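Local coordinates for uncharacterized protein (Treponema denticola ATCC 35404, PDB 6R9N), which serves as an oxygen and Fe(II) sensor for bacterial chemotaxis, holding a peroxide on a diiron centre within a metallo-beta-lactamase-like domain, at residues Val122-Lys127 against Met139-Ser144; Pro150-Leu155 against Ser165-Ala170; Ala227-Lys230 against Asn236-Asn239. All blocks are in the same frame, centred on the assembly; numbering follows the deposited sequence.

Contact 1: residues Val122-Lys127 against Met139-Ser144; sequences VPIPDK and MKCIPS
The P143 ring receives two backbone carbonyl oxygens from the 122-127 segment, both on the same side of the ring, but beyond its CB-CG rim rather than over its centre. D126 O comes to 3.7 Å from P143 CB, while K127 O lies 3.6 Å from P143 CG. These are van der Waals contacts. D126 O is also the acceptor of a hydrogen bond from H145 NE2, and L254 of the second subunit packs on P143. The D126 and K127 side chains find their partners on that same subunit: the D126 carboxylate forms a salt bridge with its R198, and K127 NZ bonds to the carbonyl of its E252.

Farther back along the strands, I124 meets C141 alongside. Its CD1 touches C141 SG at 3.6 Å, and its CG2 branch faces C141 CB at 4.0 Å. The long arm of I124 starts beside the backbone N (chi1 -51°) and then runs extended, which carries CD1 out to the sulfur. Both side chains also lie on F153. Strand 121-124 ends one sheet and strand 138-143 belongs to the other, so this is the face-to-face packing of two sheets in the metallo-beta-lactamase αβ/βα sandwich.

Contact 2: residues Pro150-Leu155 against Ser165-Ala170; sequences PGQFGL and SGDIGA. With FE (Fe (III) ion), chain D; FE (Fe (III) ion), chain C; PER (peroxide ion), chain E; O (oxygen atom), chain F.
D167 touches Q152 on its backbone side and two irons with its carboxylate. OD2 of D167 binds the iron of chain D at 2.1 Å, and OD1 of D167 binds the iron of chain C at 2.2 Å, making the side chain a carboxylate bridge. The oxygen atom O also bridges the pair, 2.1 Å from each iron, and the peroxide spans them on another side, with O2 on the chain D iron and O1 on the chain C iron. H80, D82 and H148 complete the first iron; D84, Q224 and H225 complete the second. Such a bridging aspartate, reached from a loop after a strand, belongs to the binuclear site of the metallo-beta-lactamase fold, and H80, D82 and D84 form an H-x-D-x-D variant of the H-x-[H/E/D]-x-D metal motif of this superfamily.

One shell out, the D167 N-H points at Q152 OE1, 3.3 Å from N to OE1 and nearly straight at 169°, though the donor is tilted 29° from the carbonyl plane. A water donates to D167 OD2 at 3.2 Å and, weakly, to Q152 OE1, giving a second link between the two residues. The Q152 side chain leaves with CG anti to its own N (chi1 175°) and stays extended, crossing that of D167 at about a right angle. Its NE2 donates to the carbonyls of M147 and S144, which fixes the rotation of the amide; I168 CD1 lies 3.9 Å from Q152 NE2.

Behind D167, a type II' turn from S165 to I168 passes through G166, whose phi is positive. It is closed by I168 N to S165 O, and the S165 hydroxyl adds a short bond to I168 O. A type II turn from D167 to A170 follows, and there H196 NE2 bonds to the amide of G169.

Contact 3: residues Ala227-Lys230 against Asn236-Asn239; sequences AIYK and NFLN
Y229 meets F237 after I228 has anchored the chain by backbone hydrogen bonds to T180 and V182. From the strand, the Y229 side chain points toward helix 232-242, and its CD2-CE2-CZ side, out to the hydroxyl, runs against F237. Y229 CD2 touches F237 CB at 3.8 Å, CE2 and CZ of Y229 each come to 3.9 Å from F237 CD1, and the phenol oxygen passes close to the same CD1.

F237 CB sits over a face of the tyrosine ring, 4.2 Å from its centroid and 27° off the normal, a CH-pi contact. With its CG anti to N (chi1 174°), F237 carries its ring on over the same side of the tyrosine, tilted rather than stacked: the planes meet at 38°, with 4.8 Å between the centroids of the Y229 and F237 rings. The Y229 hydroxyl has a hydrogen bond with G169 O. The H188 ring meets Y229 almost perpendicularly, and F185 packs on both aromatics.

K230 turns elsewhere, forming a cation-pi contact with F181. The arrangement is strand-to-helix packing in the αβ/βα sandwich: an outermost strand of the second sheet held by aromatic side chains against the helix that follows it in sequence.

Following the chain from the N terminus, contact 1 closes a loop of 11 residues that includes strand 130-132 and joins the end of the first sheet to the second. Contact 2 comes next, closing a nine-residue loop that holds the rest of strand 153-157, the turn and strand 162-164, and bringing the loop after them to the diiron site. Contact 3 closes the short connection from strand 229-230 into helix 232-242. The three are in series, neither nested nor crossing. Contacts 1 and 2 share neighbouring strands, with I142 N 2.7 Å from G154 O. Contact 2 meets contact 3 where G169 CA packs on F237 CZ, and contacts 1 and 3 do not touch. Contacts 1 and 2 also reach the second subunit.

Contact 1: residues Val122-Lys127 against Met139-Ser144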
loop_
_atom_site.group_PDB
_atom_site.type_symbol
_atom_site.label_atom_id
_atom_site.label_comp_id
_atom_site.label_asym_id
_atom_site.label_seq_id
_atom_site.Cartn_x
_atom_site.Cartn_y
_atom_site.Cartn_z
ATOM N N VAL A 122 14.186 -9.143 6.608
ATOM C CA VAL A 122 14.209 -10.425 5.913
ATOM C C VAL A 122 13.236 -10.335 4.737
ATOM O O VAL A 122 12.014 -10.383 4.941
ATOM C CB VAL A 122 13.841 -11.588 6.841
ATOM C CG1 VAL A 122 13.923 -12.894 6.047
ATOM C CG2 VAL A 122 14.750 -11.598 8.096
ATOM N N PRO A 123 13.718 -10.255 3.492
ATOM C CA PRO A 123 12.797 -10.138 2.350
ATOM C C PRO A 123 12.184 -11.491 2.030
ATOM O O PRO A 123 12.888 -12.490 1.895
ATOM C CB PRO A 123 13.698 -9.646 1.207
ATOM C CG PRO A 123 15.052 -9.326 1.858
ATOM C CD PRO A 123 15.128 -10.198 3.071
ATOM N N ILE A 124 10.864 -11.535 1.912
ATOM C CA ILE A 124 10.161 -12.761 1.551
ATOM C C ILE A 124 10.098 -12.824 0.029
ATOM O O ILE A 124 9.604 -11.876 -0.595
ATOM C CB ILE A 124 8.755 -12.821 2.161
ATOM C CG1 ILE A 124 8.802 -12.535 3.670
ATOM C CG2 ILE A 124 8.163 -14.197 1.917
ATOM C CD1 ILE A 124 7.422 -12.416 4.295
ATOM N N PRO A 125 10.600 -13.882 -0.599
ATOM C CA PRO A 125 10.472 -13.998 -2.054
ATOM C C PRO A 125 9.040 -14.332 -2.415
ATOM O O PRO A 125 8.259 -14.797 -1.585
ATOM C CB PRO A 125 11.430 -15.140 -2.412
ATOM C CG PRO A 125 11.449 -15.998 -1.167
ATOM C CD PRO A 125 11.229 -15.070 0.013
ATOM N N ASP A 126 8.710 -14.130 -3.689
ATOM C CA ASP A 126 7.306 -14.135 -4.102
ATOM C C ASP A 126 6.558 -15.415 -3.715
ATOM O O ASP A 126 5.361 -15.352 -3.416
ATOM C CB ASP A 126 7.214 -13.902 -5.613
ATOM C CG ASP A 126 7.334 -12.434 -5.971
ATOM O OD1 ASP A 126 7.228 -11.581 -5.052
ATOM O OD2 ASP A 126 7.543 -12.125 -7.158
ATOM N N LYS A 127 7.214 -16.577 -3.709
ATOM C CA LYS A 127 6.520 -17.833 -3.432
ATOM C C LYS A 127 6.556 -18.231 -1.956
ATOM O O LYS A 127 6.092 -19.321 -1.603
ATOM C CB LYS A 127 7.089 -18.969 -4.285
ATOM C CG LYS A 127 6.702 -18.861 -5.756
ATOM C CD LYS A 127 7.345 -19.929 -6.611
ATOM C CE LYS A 127 7.191 -19.577 -8.083
ATOM N NZ LYS A 127 6.833 -20.754 -8.904
ATOM N N MET A 139 6.360 -22.013 10.701
ATOM C CA MET A 139 5.371 -21.113 10.130
ATOM C C MET A 139 5.694 -20.947 8.650
ATOM O O MET A 139 6.867 -20.977 8.264
ATOM C CB MET A 139 5.392 -19.761 10.847
ATOM C CG MET A 139 5.169 -19.856 12.369
ATOM S SD MET A 139 5.343 -18.284 13.261
ATOM C CE MET A 139 6.952 -17.724 12.703
ATOM N N LYS A 140 4.663 -20.821 7.818
ATOM C CA LYS A 140 4.842 -20.647 6.382
ATOM C C LYS A 140 4.255 -19.313 5.939
ATOM O O LYS A 140 3.087 -19.022 6.216
ATOM C CB LYS A 140 4.200 -21.802 5.607
ATOM C CG LYS A 140 4.657 -23.176 6.122
ATOM C CD LYS A 140 5.117 -24.108 5.006
ATOM N N CYS A 141 5.056 -18.530 5.211
ATOM C CA CYS A 141 4.593 -17.292 4.599
ATOM C C CYS A 141 3.789 -17.655 3.357
ATOM O O CYS A 141 4.312 -18.303 2.448
ATOM C CB CYS A 141 5.781 -16.407 4.217
ATOM S SG CYS A 141 6.763 -15.744 5.625
ATOM N N ILE A 142 2.535 -17.216 3.312
ATOM C CA ILE A 142 1.561 -17.681 2.329
ATOM C C ILE A 142 1.415 -16.598 1.268
ATOM O O ILE A 142 0.982 -15.486 1.599
ATOM C CB ILE A 142 0.201 -18.004 2.974
ATOM C CG1 ILE A 142 0.345 -19.078 4.063
ATOM C CG2 ILE A 142 -0.823 -18.416 1.907
ATOM C CD1 ILE A 142 1.130 -20.338 3.614
ATOM N N PRO A 143 1.759 -16.867 0.011
ATOM C CA PRO A 143 1.601 -15.852 -1.038
ATOM C C PRO A 143 0.162 -15.366 -1.121
ATOM O O PRO A 143 -0.770 -16.155 -1.282
ATOM C CB PRO A 143 2.014 -16.598 -2.315
ATOM C CG PRO A 143 2.826 -17.758 -1.848
ATOM C CD PRO A 143 2.265 -18.145 -0.521
ATOM N N SER A 144 -0.014 -14.048 -1.058
ATOM C CA SER A 144 -1.354 -13.461 -1.067
ATOM C C SER A 144 -1.351 -12.205 -1.901
ATOM O O SER A 144 -1.971 -11.196 -1.544
ATOM C CB SER A 144 -1.835 -13.162 0.354
ATOM O OG SER A 144 -1.767 -14.328 1.158
#

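Contact 2: residues Pro150-Leu155 against Ser165-Ala170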
loop_
_atom_site.group_PDB
_atom_site.type_symbol
_atom_site.label_atom_id
_atom_site.label_comp_id
_atom_site.label_asym_id
_atom_site.label_seq_id
_atom_site.Cartn_x
_atom_site.Cartn_y
_atom_site.Cartn_z
ATOM N N PRO A 150 0.477 -5.815 -4.163
ATOM C CA PRO A 150 1.220 -6.705 -5.073
ATOM C C PRO A 150 2.244 -7.580 -4.368
ATOM O O PRO A 150 2.646 -8.605 -4.934
ATOM C CB PRO A 150 1.908 -5.742 -6.055
ATOM C CG PRO A 150 1.946 -4.419 -5.354
ATOM C CD PRO A 150 0.734 -4.387 -4.443
ATOM N N GLY A 151 2.714 -7.180 -3.185
ATOM C CA GLY A 151 3.556 -8.018 -2.343
ATOM C C GLY A 151 2.953 -8.173 -0.955
ATOM O O GLY A 151 3.196 -7.347 -0.070
ATOM N N GLN A 152 2.137 -9.208 -0.760
ATOM C CA GLN A 152 1.478 -9.479 0.510
ATOM C C GLN A 152 1.625 -10.954 0.840
ATOM O O GLN A 152 1.496 -11.798 -0.054
ATOM C CB GLN A 152 -0.031 -9.122 0.482
ATOM C CG GLN A 152 -0.779 -9.516 1.789
ATOM C CD GLN A 152 -2.297 -9.195 1.808
ATOM O OE1 GLN A 152 -2.797 -8.544 2.739
ATOM N NE2 GLN A 152 -3.029 -9.697 0.823
ATOM N N PHE A 153 1.855 -11.262 2.126
ATOM C CA PHE A 153 1.844 -12.638 2.603
ATOM C C PHE A 153 0.935 -12.785 3.813
ATOM O O PHE A 153 0.787 -11.870 4.631
ATOM C CB PHE A 153 3.267 -13.138 2.971
ATOM C CG PHE A 153 4.176 -13.238 1.800
ATOM C CD1 PHE A 153 4.253 -14.415 1.066
ATOM C CD2 PHE A 153 4.933 -12.146 1.397
ATOM C CE1 PHE A 153 5.083 -14.509 -0.034
ATOM C CE2 PHE A 153 5.759 -12.232 0.286
ATOM C CZ PHE A 153 5.827 -13.408 -0.430
ATOM N N GLY A 154 0.328 -13.950 3.918
ATOM C CA GLY A 154 -0.210 -14.409 5.177
ATOM C C GLY A 154 0.816 -15.250 5.904
ATOM O O GLY A 154 1.878 -15.549 5.367
ATOM N N LEU A 155 0.507 -15.606 7.153
ATOM C CA LEU A 155 1.387 -16.469 7.936
ATOM C C LEU A 155 0.549 -17.612 8.478
ATOM O O LEU A 155 -0.425 -17.379 9.204
ATOM C CB LEU A 155 2.080 -15.685 9.072
ATOM C CG LEU A 155 3.334 -16.290 9.723
ATOM C CD1 LEU A 155 2.957 -17.421 10.669
ATOM C CD2 LEU A 155 4.331 -16.803 8.625
ATOM N N SER A 165 -4.236 -13.848 7.873
ATOM C CA SER A 165 -4.528 -13.671 6.456
ATOM C C SER A 165 -4.354 -12.233 5.967
ATOM O O SER A 165 -4.691 -11.946 4.819
ATOM C CB SER A 165 -5.956 -14.151 6.166
ATOM O OG SER A 165 -6.895 -13.435 6.958
ATOM N N GLY A 166 -3.830 -11.331 6.792
ATOM C CA GLY A 166 -3.691 -9.954 6.353
ATOM C C GLY A 166 -5.048 -9.325 6.105
ATOM O O GLY A 166 -5.966 -9.449 6.913
ATOM N N ASP A 167 -5.174 -8.605 4.988
ATOM C CA ASP A 167 -6.453 -7.979 4.648
ATOM C C ASP A 167 -7.500 -8.983 4.175
ATOM O O ASP A 167 -8.663 -8.609 4.009
ATOM C CB ASP A 167 -6.265 -6.922 3.559
ATOM C CG ASP A 167 -5.667 -5.641 4.083
ATOM O OD1 ASP A 167 -5.755 -5.380 5.299
ATOM O OD2 ASP A 167 -5.093 -4.893 3.268
ATOM N N ILE A 168 -7.111 -10.222 3.880
ATOM C CA ILE A 168 -8.071 -11.190 3.375
ATOM C C ILE A 168 -8.978 -11.642 4.517
ATOM O O ILE A 168 -8.511 -12.024 5.597
ATOM C CB ILE A 168 -7.334 -12.357 2.699
ATOM C CG1 ILE A 168 -6.515 -11.814 1.522
ATOM C CG2 ILE A 168 -8.309 -13.412 2.197
ATOM C CD1 ILE A 168 -5.395 -12.726 1.057
ATOM N N GLY A 169 -10.288 -11.553 4.297
ATOM C CA GLY A 169 -11.259 -11.792 5.339
ATOM C C GLY A 169 -11.583 -10.577 6.178
ATOM O O GLY A 169 -12.461 -10.660 7.041
ATOM N N ALA A 170 -10.928 -9.440 5.923
ATOM C CA ALA A 170 -11.100 -8.270 6.772
ATOM C C ALA A 170 -12.544 -7.798 6.764
ATOM O O ALA A 170 -13.201 -7.763 5.721
ATOM C CB ALA A 170 -10.192 -7.134 6.306
HETATM FE FE FE D . -4.036 -3.086 3.219
HETATM FE FE FE C . -5.406 -3.493 6.360
HETATM O O1 PER E . -6.661 -2.465 4.738
HETATM O O2 PER E . -6.093 -2.075 3.410
HETATM O O O F . -3.729 -2.916 5.275
HETATM O O HOH W 1 -3.211 -6.378 1.214
#

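Contact 3: residues Ala227-Lys230 against Asn236-Asn239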
loop_
_atom_site.group_PDB
_atom_site.type_symbol
_atom_site.label_atom_id
_atom_site.label_comp_id
_atom_site.label_asym_id
_atom_site.label_seq_id
_atom_site.Cartn_x
_atom_site.Cartn_y
_atom_site.Cartn_z
ATOM N N ALA A 227 -13.535 -9.881 13.072
ATOM C CA ALA A 227 -13.571 -11.122 13.826
ATOM C C ALA A 227 -12.978 -12.278 13.023
ATOM O O ALA A 227 -12.854 -12.231 11.794
ATOM C CB ALA A 227 -15.000 -11.454 14.253
ATOM N N ILE A 228 -12.638 -13.336 13.752
ATOM C CA ILE A 228 -11.889 -14.494 13.265
ATOM C C ILE A 228 -12.859 -15.565 12.782
ATOM O O ILE A 228 -13.897 -15.803 13.408
ATOM C CB ILE A 228 -10.973 -15.035 14.389
ATOM C CG1 ILE A 228 -9.869 -14.024 14.709
ATOM C CG2 ILE A 228 -10.386 -16.418 14.024
ATOM C CD1 ILE A 228 -9.427 -14.011 16.155
ATOM N N TYR A 229 -12.517 -16.227 11.675
ATOM C CA TYR A 229 -13.297 -17.352 11.162
ATOM C C TYR A 229 -12.762 -18.653 11.741
ATOM O O TYR A 229 -11.555 -18.912 11.678
ATOM C CB TYR A 229 -13.228 -17.400 9.626
ATOM C CG TYR A 229 -13.566 -16.082 8.955
ATOM C CD1 TYR A 229 -12.610 -15.078 8.814
ATOM C CD2 TYR A 229 -14.836 -15.843 8.462
ATOM C CE1 TYR A 229 -12.920 -13.870 8.204
ATOM C CE2 TYR A 229 -15.156 -14.643 7.852
ATOM C CZ TYR A 229 -14.193 -13.657 7.732
ATOM O OH TYR A 229 -14.513 -12.450 7.148
ATOM N N LYS A 230 -13.641 -19.458 12.334
ATOM C CA LYS A 230 -13.234 -20.770 12.816
ATOM C C LYS A 230 -14.282 -21.803 12.423
ATOM O O LYS A 230 -15.432 -21.468 12.125
ATOM C CB LYS A 230 -12.945 -20.782 14.326
ATOM C CG LYS A 230 -14.152 -20.769 15.234
ATOM C CD LYS A 230 -13.720 -21.065 16.680
ATOM C CE LYS A 230 -14.777 -20.635 17.705
ATOM N NZ LYS A 230 -16.082 -21.341 17.580
ATOM N N ASN A 236 -17.142 -21.559 5.029
ATOM C CA ASN A 236 -18.094 -20.578 4.529
ATOM C C ASN A 236 -17.365 -19.433 3.841
ATOM O O ASN A 236 -17.698 -19.061 2.715
ATOM C CB ASN A 236 -18.949 -20.050 5.678
ATOM C CG ASN A 236 -20.076 -20.993 6.051
ATOM O OD1 ASN A 236 -20.399 -21.924 5.310
ATOM N ND2 ASN A 236 -20.696 -20.741 7.193
ATOM N N PHE A 237 -16.335 -18.892 4.492
ATOM C CA PHE A 237 -15.606 -17.778 3.902
ATOM C C PHE A 237 -14.927 -18.194 2.600
ATOM O O PHE A 237 -15.051 -17.515 1.571
ATOM C CB PHE A 237 -14.575 -17.226 4.889
ATOM C CG PHE A 237 -13.709 -16.172 4.279
ATOM C CD1 PHE A 237 -14.205 -14.892 4.078
ATOM C CD2 PHE A 237 -12.446 -16.474 3.826
ATOM C CE1 PHE A 237 -13.429 -13.929 3.486
ATOM C CE2 PHE A 237 -11.671 -15.516 3.226
ATOM C CZ PHE A 237 -12.164 -14.235 3.056
ATOM N N LEU A 238 -14.208 -19.317 2.625
ATOM C CA LEU A 238 -13.497 -19.766 1.430
ATOM C C LEU A 238 -14.454 -20.002 0.265
ATOM O O LEU A 238 -14.157 -19.618 -0.875
ATOM C CB LEU A 238 -12.705 -21.035 1.735
ATOM C CG LEU A 238 -11.613 -20.864 2.786
ATOM C CD1 LEU A 238 -10.809 -22.144 2.996
ATOM C CD2 LEU A 238 -10.716 -19.713 2.383
ATOM N N ASN A 239 -15.613 -20.619 0.528
ATOM C CA ASN A 239 -16.570 -20.860 -0.552
ATOM C C ASN A 239 -17.061 -19.548 -1.144
ATOM O O ASN A 239 -17.115 -19.392 -2.373
ATOM C CB ASN A 239 -17.758 -21.687 -0.045
ATOM C CG ASN A 239 -17.374 -23.115 0.293
ATOM O OD1 ASN A 239 -16.311 -23.607 -0.113
ATOM N ND2 ASN A 239 -18.240 -23.795 1.046
#